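Local coordinates for secreted protein ASP-2 (Necator americanus, PDB 1U53) that is a secreted hookworm protein of the CAP (PR-1) family and a vaccine antigen for human hookworm infection, its molecular function not firmly established, at residues 51-56 with 141-146. Sequence-based numbering, arbitrary orientation.
Sequences KTMAYD and QETVKL
Two salt bridges flank a parallel pairing of only two residues a strand, Ala54 with Lys145 and Tyr55 with Leu146: Asp56 to Lys145 beside it, Lys51 to Glu142 further back in the chain. Lys51 NZ meets Glu142 OE1 at 2.9 Å, on the syn side, tilted from the carboxylate plane. The lysine chain runs extended beyond CG, and its CB packs on Val144 CG1 at 3.6 Å. The bent Glu142 chain also turns OE2 to Gln141 NE2, a nearly straight bond (169°) that uses the anti lone pair. The carboxylate is thus gripped through both oxygens. Lys145 bends at its last torsion (chi4 -74°), which swings NZ to Asp56 OD2 at 2.9 Å, on the anti side and well out of its plane. Asp56 is the N-cap of helix 57-67, its OD1 accepting from Val59 N. Three backbone bonds run between the bridges: Ala54 N to Val144 O, Leu146 N to Ala54 O and Asp56 N to Leu146 O. Leu146 O also lies over one face of the Tyr55 ring, 3.5 Å above its plane and offset toward the rim near CD1. On the buried side Met53 CE touches Thr143 CG2 at 3.6 Å. Tyr163 of strand 157-164 and His24 of helix 14-32 pack on Met53 and Leu146. Val144 and Lys145 form a classic beta bulge opposite Gly164. Strand 54-55 edges the central sheet of the CAP alpha-beta-alpha sandwich, beside 145-152, and runs through Asp56 into helix 57-67.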
ATOM      1  N   LYS A  51      -9.400   7.254   1.963  1.00 14.11           N
ATOM      2  CA  LYS A  51      -8.771   8.443   1.409  1.00 14.65           C
ATOM      3  C   LYS A  51      -7.926   8.096   0.177  1.00 13.79           C
ATOM      4  O   LYS A  51      -7.311   7.017   0.105  1.00 13.10           O
ATOM      5  CB  LYS A  51      -7.941   9.153   2.496  1.00 17.77           C
ATOM      6  CG  LYS A  51      -8.780   9.450   3.765  1.00 20.13           C
ATOM      7  CD  LYS A  51      -8.072  10.491   4.662  1.00 19.55           C
ATOM      8  CE  LYS A  51      -9.037  11.028   5.776  1.00 21.69           C
ATOM      9  NZ  LYS A  51      -8.226  11.838   6.734  1.00 24.01           N
ATOM     10  N   THR A  52      -7.932   9.026  -0.772  1.00 12.72           N
ATOM     11  CA  THR A  52      -7.009   8.956  -1.922  1.00 13.15           C
ATOM     12  C   THR A  52      -5.563   9.180  -1.464  1.00 13.38           C
ATOM     13  O   THR A  52      -5.278  10.118  -0.674  1.00 15.75           O
ATOM     14  CB  THR A  52      -7.393  10.057  -2.944  1.00 13.83           C
ATOM     15  OG1 THR A  52      -8.749   9.879  -3.355  1.00 15.82           O
ATOM     16  CG2 THR A  52      -6.569   9.922  -4.192  1.00 16.54           C
ATOM     17  N   MET A  53      -4.648   8.364  -1.995  1.00 12.96           N
ATOM     18  CA  MET A  53      -3.223   8.575  -1.798  1.00 11.97           C
ATOM     19  C   MET A  53      -2.621   9.513  -2.857  1.00 12.97           C
ATOM     20  O   MET A  53      -3.107   9.622  -3.997  1.00 12.22           O
ATOM     21  CB  MET A  53      -2.427   7.261  -1.847  1.00 12.16           C
ATOM     22  CG  MET A  53      -2.668   6.345  -0.675  1.00 14.30           C
ATOM     23  SD  MET A  53      -1.843   4.777  -0.970  1.00 14.53           S
ATOM     24  CE  MET A  53      -1.770   4.124   0.690  1.00 15.16           C
ATOM     25  N   ALA A  54      -1.573  10.230  -2.432  1.00 13.48           N
ATOM     26  CA  ALA A  54      -0.763  11.050  -3.329  1.00 13.98           C
ATOM     27  C   ALA A  54       0.661  10.524  -3.264  1.00 11.03           C
ATOM     28  O   ALA A  54       1.092  10.040  -2.222  1.00 12.59           O
ATOM     29  CB  ALA A  54      -0.736  12.516  -2.875  1.00 14.45           C
ATOM     30  N   TYR A  55       1.398  10.695  -4.344  1.00 12.28           N
ATOM     31  CA  TYR A  55       2.804  10.277  -4.390  1.00 12.47           C
ATOM     32  C   TYR A  55       3.649  11.313  -3.677  1.00 13.64           C
ATOM     33  O   TYR A  55       3.358  12.528  -3.730  1.00 13.93           O
ATOM     34  CB  TYR A  55       3.304  10.078  -5.835  1.00 11.08           C
ATOM     35  CG  TYR A  55       4.482   9.113  -5.871  1.00 11.91           C
ATOM     36  CD1 TYR A  55       4.273   7.722  -5.811  1.00 12.04           C
ATOM     37  CD2 TYR A  55       5.803   9.581  -5.869  1.00 11.17           C
ATOM     38  CE1 TYR A  55       5.376   6.821  -5.791  1.00 10.76           C
ATOM     39  CE2 TYR A  55       6.902   8.692  -5.854  1.00 11.50           C
ATOM     40  CZ  TYR A  55       6.682   7.327  -5.797  1.00 11.55           C
ATOM     41  OH  TYR A  55       7.749   6.453  -5.743  1.00 11.52           O
ATOM     42  N   ASP A  56       4.662  10.859  -2.948  1.00 11.09           N
ATOM     43  CA  ASP A  56       5.452  11.835  -2.132  1.00 11.82           C
ATOM     44  C   ASP A  56       6.930  11.503  -2.338  1.00 13.15           C
ATOM     45  O   ASP A  56       7.382  10.396  -1.975  1.00 14.12           O
ATOM     46  CB  ASP A  56       5.068  11.663  -0.664  1.00 13.93           C
ATOM     47  CG  ASP A  56       5.833  12.577   0.268  1.00 16.20           C
ATOM     48  OD1 ASP A  56       7.017  12.829   0.042  1.00 17.10           O
ATOM     49  OD2 ASP A  56       5.251  13.061   1.260  1.00 17.43           O
ATOM     50  N   GLN A 141      -6.970   3.512   6.003  1.00 10.41           N
ATOM     51  CA  GLN A 141      -7.779   4.670   5.635  1.00 11.55           C
ATOM     52  C   GLN A 141      -6.966   5.934   5.714  1.00 12.57           C
ATOM     53  O   GLN A 141      -7.051   6.782   4.813  1.00 13.94           O
ATOM     54  CB  GLN A 141      -8.979   4.727   6.561  1.00 12.39           C
ATOM     55  CG  GLN A 141      -9.702   6.062   6.526  1.00 14.56           C
ATOM     56  CD  GLN A 141     -10.803   6.044   7.521  1.00 16.60           C
ATOM     57  OE1 GLN A 141     -11.687   5.237   7.419  1.00 16.21           O
ATOM     58  NE2 GLN A 141     -10.745   6.940   8.503  1.00 17.14           N
ATOM     59  N   GLU A 142      -6.234   6.086   6.821  1.00 14.11           N
ATOM     60  CA  GLU A 142      -5.588   7.357   7.112  1.00 15.09           C
ATOM     61  C   GLU A 142      -4.242   7.540   6.431  1.00 14.51           C
ATOM     62  O   GLU A 142      -3.662   8.646   6.459  1.00 17.55           O
ATOM     63  CB  GLU A 142      -5.515   7.567   8.621  1.00 15.93           C
ATOM     64  CG  GLU A 142      -6.935   7.704   9.215  1.00 19.26           C
ATOM     65  CD  GLU A 142      -7.611   8.956   8.767  1.00 21.15           C
ATOM     66  OE1 GLU A 142      -6.895   9.959   8.534  1.00 23.17           O
ATOM     67  OE2 GLU A 142      -8.864   8.982   8.652  1.00 22.79           O
ATOM     68  N   THR A 143      -3.774   6.506   5.724  1.00 11.85           N
ATOM     69  CA  THR A 143      -2.496   6.631   5.029  1.00 12.29           C
ATOM     70  C   THR A 143      -2.766   7.315   3.699  1.00 12.47           C
ATOM     71  O   THR A 143      -3.562   6.810   2.893  1.00 12.50           O
ATOM     72  CB  THR A 143      -1.904   5.261   4.785  1.00 13.68           C
ATOM     73  OG1 THR A 143      -1.472   4.719   6.031  1.00 13.16           O
ATOM     74  CG2 THR A 143      -0.685   5.383   3.843  1.00 13.23           C
ATOM     75  N   VAL A 144      -2.150   8.476   3.458  1.00 11.45           N
ATOM     76  CA  VAL A 144      -2.444   9.264   2.278  1.00 13.22           C
ATOM     77  C   VAL A 144      -1.201   9.679   1.460  1.00 13.68           C
ATOM     78  O   VAL A 144      -1.329  10.387   0.486  1.00 14.22           O
ATOM     79  CB  VAL A 144      -3.258  10.528   2.636  1.00 14.30           C
ATOM     80  CG1 VAL A 144      -4.594  10.121   3.201  1.00 17.04           C
ATOM     81  CG2 VAL A 144      -2.469  11.349   3.649  1.00 17.03           C
ATOM     82  N   LYS A 145      -0.007   9.248   1.869  1.00 12.39           N
ATOM     83  CA  LYS A 145       1.225   9.477   1.099  1.00 12.31           C
ATOM     84  C   LYS A 145       1.874   8.126   0.786  1.00 10.50           C
ATOM     85  O   LYS A 145       1.979   7.280   1.665  1.00 10.95           O
ATOM     86  CB  LYS A 145       2.214  10.302   1.926  1.00 15.28           C
ATOM     87  CG  LYS A 145       1.688  11.728   2.287  1.00 17.30           C
ATOM     88  CD  LYS A 145       2.688  12.455   3.227  1.00 17.71           C
ATOM     89  CE  LYS A 145       2.467  13.995   3.220  1.00 20.23           C
ATOM     90  NZ  LYS A 145       2.963  14.624   1.975  1.00 23.12           N
ATOM     91  N   LEU A 146       2.336   7.961  -0.441  1.00 11.79           N
ATOM     92  CA  LEU A 146       2.977   6.743  -0.881  1.00 10.97           C
ATOM     93  C   LEU A 146       4.271   7.129  -1.540  1.00 11.38           C
ATOM     94  O   LEU A 146       4.303   8.106  -2.290  1.00 13.21           O
ATOM     95  CB  LEU A 146       2.080   6.061  -1.954  1.00 13.01           C
ATOM     96  CG  LEU A 146       2.649   4.778  -2.543  1.00 11.86           C
ATOM     97  CD1 LEU A 146       2.677   3.713  -1.471  1.00 12.94           C
ATOM     98  CD2 LEU A 146       1.788   4.278  -3.734  1.00 13.55           C
TER